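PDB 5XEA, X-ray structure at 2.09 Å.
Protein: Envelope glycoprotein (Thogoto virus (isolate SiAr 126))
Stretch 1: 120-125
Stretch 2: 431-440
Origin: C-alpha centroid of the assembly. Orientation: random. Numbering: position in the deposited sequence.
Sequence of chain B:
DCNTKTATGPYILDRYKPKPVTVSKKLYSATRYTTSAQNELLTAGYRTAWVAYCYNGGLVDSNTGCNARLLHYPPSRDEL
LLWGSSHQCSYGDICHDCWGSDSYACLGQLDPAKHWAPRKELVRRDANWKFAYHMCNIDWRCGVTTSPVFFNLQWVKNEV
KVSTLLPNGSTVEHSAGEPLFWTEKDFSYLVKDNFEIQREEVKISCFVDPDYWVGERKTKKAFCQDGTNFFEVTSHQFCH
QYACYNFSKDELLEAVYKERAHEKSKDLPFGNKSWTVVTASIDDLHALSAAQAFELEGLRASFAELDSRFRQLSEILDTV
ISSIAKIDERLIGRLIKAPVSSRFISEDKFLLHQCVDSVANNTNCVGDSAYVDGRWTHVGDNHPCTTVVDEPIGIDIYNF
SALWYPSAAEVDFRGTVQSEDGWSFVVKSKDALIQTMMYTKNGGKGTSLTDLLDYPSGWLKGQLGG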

# COMPACT_ATOMS: atom_id res chain seq x y z
N LYS B 120 3.27 26.27 25.02
CA LYS B 120 3.24 26.31 26.48
C LYS B 120 2.65 25.00 27.00
O LYS B 120 1.60 24.58 26.53
CB LYS B 120 2.43 27.51 26.96
CG LYS B 120 2.08 27.55 28.44
CD LYS B 120 3.14 28.27 29.23
CE LYS B 120 2.70 28.49 30.68
NZ LYS B 120 2.43 27.20 31.37
N GLU B 121 3.33 24.38 27.95
CA GLU B 121 2.80 23.20 28.63
C GLU B 121 2.52 23.54 30.10
O GLU B 121 3.23 24.34 30.71
CB GLU B 121 3.77 22.02 28.54
CG GLU B 121 3.18 20.70 29.04
CD GLU B 121 1.87 20.32 28.31
OE1 GLU B 121 0.79 20.54 28.87
OE2 GLU B 121 1.93 19.80 27.16
N LEU B 122 1.48 22.94 30.64
CA LEU B 122 1.06 23.23 32.00
C LEU B 122 1.75 22.27 32.97
O LEU B 122 2.26 21.23 32.57
CB LEU B 122 -0.46 23.14 32.15
CG LEU B 122 -1.24 21.84 31.88
CD1 LEU B 122 -1.17 20.83 33.01
CD2 LEU B 122 -2.70 22.21 31.59
N VAL B 123 1.77 22.66 34.24
CA VAL B 123 2.21 21.82 35.34
C VAL B 123 0.97 21.49 36.15
O VAL B 123 0.16 22.37 36.42
CB VAL B 123 3.26 22.53 36.23
CG1 VAL B 123 3.74 21.61 37.35
CG2 VAL B 123 4.44 23.00 35.40
N ARG B 124 0.80 20.22 36.51
CA ARG B 124 -0.37 19.82 37.29
C ARG B 124 -0.02 19.92 38.77
O ARG B 124 0.81 19.15 39.25
CB ARG B 124 -0.81 18.41 36.94
CG ARG B 124 -1.89 17.92 37.91
CD ARG B 124 -2.26 16.49 37.62
NE ARG B 124 -3.26 16.01 38.54
CZ ARG B 124 -3.77 14.79 38.50
NH1 ARG B 124 -3.37 13.94 37.56
NH2 ARG B 124 -4.68 14.42 39.39
N ARG B 125 -0.64 20.85 39.48
CA ARG B 125 -0.36 21.04 40.90
C ARG B 125 -1.66 21.32 41.65
O ARG B 125 -2.49 22.10 41.17
CB ARG B 125 0.63 22.21 41.10
CG ARG B 125 1.12 22.41 42.53
CD ARG B 125 2.32 23.36 42.58
NE ARG B 125 2.73 23.65 43.96
CZ ARG B 125 3.66 22.97 44.62
NH1 ARG B 125 4.30 21.96 44.03
NH2 ARG B 125 3.97 23.30 45.87
N ASP B 431 -1.28 13.18 23.63
CA ASP B 431 -0.26 12.35 24.29
C ASP B 431 0.52 13.17 25.30
O ASP B 431 0.85 12.68 26.39
CB ASP B 431 0.70 11.76 23.25
CG ASP B 431 0.03 10.74 22.35
OD1 ASP B 431 0.51 10.56 21.21
OD2 ASP B 431 -0.96 10.10 22.78
N ALA B 432 0.86 14.40 24.94
CA ALA B 432 1.61 15.27 25.84
C ALA B 432 0.79 15.63 27.08
O ALA B 432 1.34 15.75 28.17
CB ALA B 432 2.04 16.53 25.08
N LEU B 433 -0.52 15.81 26.93
CA LEU B 433 -1.35 16.10 28.10
C LEU B 433 -1.34 14.93 29.07
O LEU B 433 -1.29 15.12 30.29
CB LEU B 433 -2.79 16.45 27.68
CG LEU B 433 -3.72 16.84 28.85
CD1 LEU B 433 -3.21 18.04 29.63
CD2 LEU B 433 -5.16 17.05 28.39
N ILE B 434 -1.37 13.70 28.54
CA ILE B 434 -1.35 12.50 29.37
C ILE B 434 -0.04 12.42 30.14
O ILE B 434 -0.01 12.03 31.32
CB ILE B 434 -1.56 11.24 28.49
CG1 ILE B 434 -3.01 11.19 27.95
CG2 ILE B 434 -1.23 9.96 29.30
CD1 ILE B 434 -3.22 10.16 26.76
N GLN B 435 1.08 12.77 29.49
CA GLN B 435 2.36 12.72 30.18
C GLN B 435 2.41 13.75 31.31
O GLN B 435 2.87 13.43 32.42
CB GLN B 435 3.50 12.94 29.19
CG GLN B 435 3.72 11.75 28.16
CD GLN B 435 3.97 10.41 28.89
OE1 GLN B 435 4.92 10.27 29.68
NE2 GLN B 435 3.09 9.43 28.66
N THR B 436 1.93 14.97 31.07
CA THR B 436 2.03 16.01 32.08
C THR B 436 1.08 15.76 33.25
O THR B 436 1.39 16.12 34.39
CB THR B 436 1.71 17.38 31.49
OG1 THR B 436 2.27 17.48 30.17
CG2 THR B 436 2.36 18.40 32.36
N MET B 437 -0.10 15.21 32.97
CA MET B 437 -1.11 14.96 33.98
C MET B 437 -0.86 13.68 34.76
O MET B 437 -1.58 13.41 35.73
CB MET B 437 -2.49 14.91 33.31
CG MET B 437 -2.93 16.27 32.73
SD MET B 437 -3.30 17.44 34.08
CE MET B 437 -4.78 16.69 34.74
N MET B 438 0.17 12.90 34.39
CA MET B 438 0.33 11.55 34.93
C MET B 438 0.41 11.54 36.46
O MET B 438 -0.12 10.63 37.11
CB MET B 438 1.58 10.92 34.34
CG MET B 438 1.68 9.47 34.66
SD MET B 438 3.06 8.77 33.76
CE MET B 438 2.33 8.66 32.11
N TYR B 439 1.06 12.53 37.06
CA TYR B 439 0.99 12.68 38.51
C TYR B 439 1.08 14.16 38.87
O TYR B 439 1.58 14.98 38.09
CB TYR B 439 2.09 11.87 39.24
CG TYR B 439 3.49 12.13 38.71
CD1 TYR B 439 4.29 13.10 39.29
CD2 TYR B 439 4.00 11.42 37.63
CE1 TYR B 439 5.56 13.37 38.83
CE2 TYR B 439 5.30 11.68 37.14
CZ TYR B 439 6.07 12.65 37.75
OH TYR B 439 7.34 12.94 37.31
N THR B 440 0.57 14.49 40.05
CA THR B 440 0.62 15.86 40.53
C THR B 440 2.03 16.18 41.04
O THR B 440 2.74 15.33 41.58
CB THR B 440 -0.42 16.06 41.63
OG1 THR B 440 -0.58 17.46 41.87
CG2 THR B 440 0.01 15.37 42.93
O HOH W 1 2.66 18.35 35.39

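Residues 120-125 run in extended form, with no regular helix or strand. They pass along a helix that enters the second stretch at Asp431 and gives way to loop before Thr440. Within the helix, Thr436 N bonds to Ala432 O at 3.1 Å and Met437 N to Leu433 O at 2.9 Å. No direct backbone-to-backbone hydrogen bond joins the stretches. A water bridges them instead: it accepts from Arg124 N at 2.9 Å and donates to Thr436 O at 2.8 Å. The backbones come nearest at Arg124 and Thr440, whose CA atoms are 5.2 Å apart. There Thr440 CA makes a CA-H...O contact of 3.5 Å with Arg124 O.

Arg124 is the most covered residue. Its side chain is fully extended, all t, and reaches the backbone of Met437. Arg124 NH1 donates to Met437 O at 2.6 Å, near the guanidinium plane. Thr440 N lies over one face of the group. Arg124 NE is buried without a partner. The aliphatic part also packs, with Arg124 CD 3.8 Å from Met437 SD. Leu122 CD1 adds an apolar contact to Met437 SD at 4.1 Å.

The CA-to-CB bond of Glu121 points toward the second stretch, and Glu121 CD lies 3.4 Å from Thr436 OG1. That hydroxyl donates to Ala432 O at 2.8 Å, within its own helix. Glu121 OE1 accepts from Leu122 N at 3.1 Å.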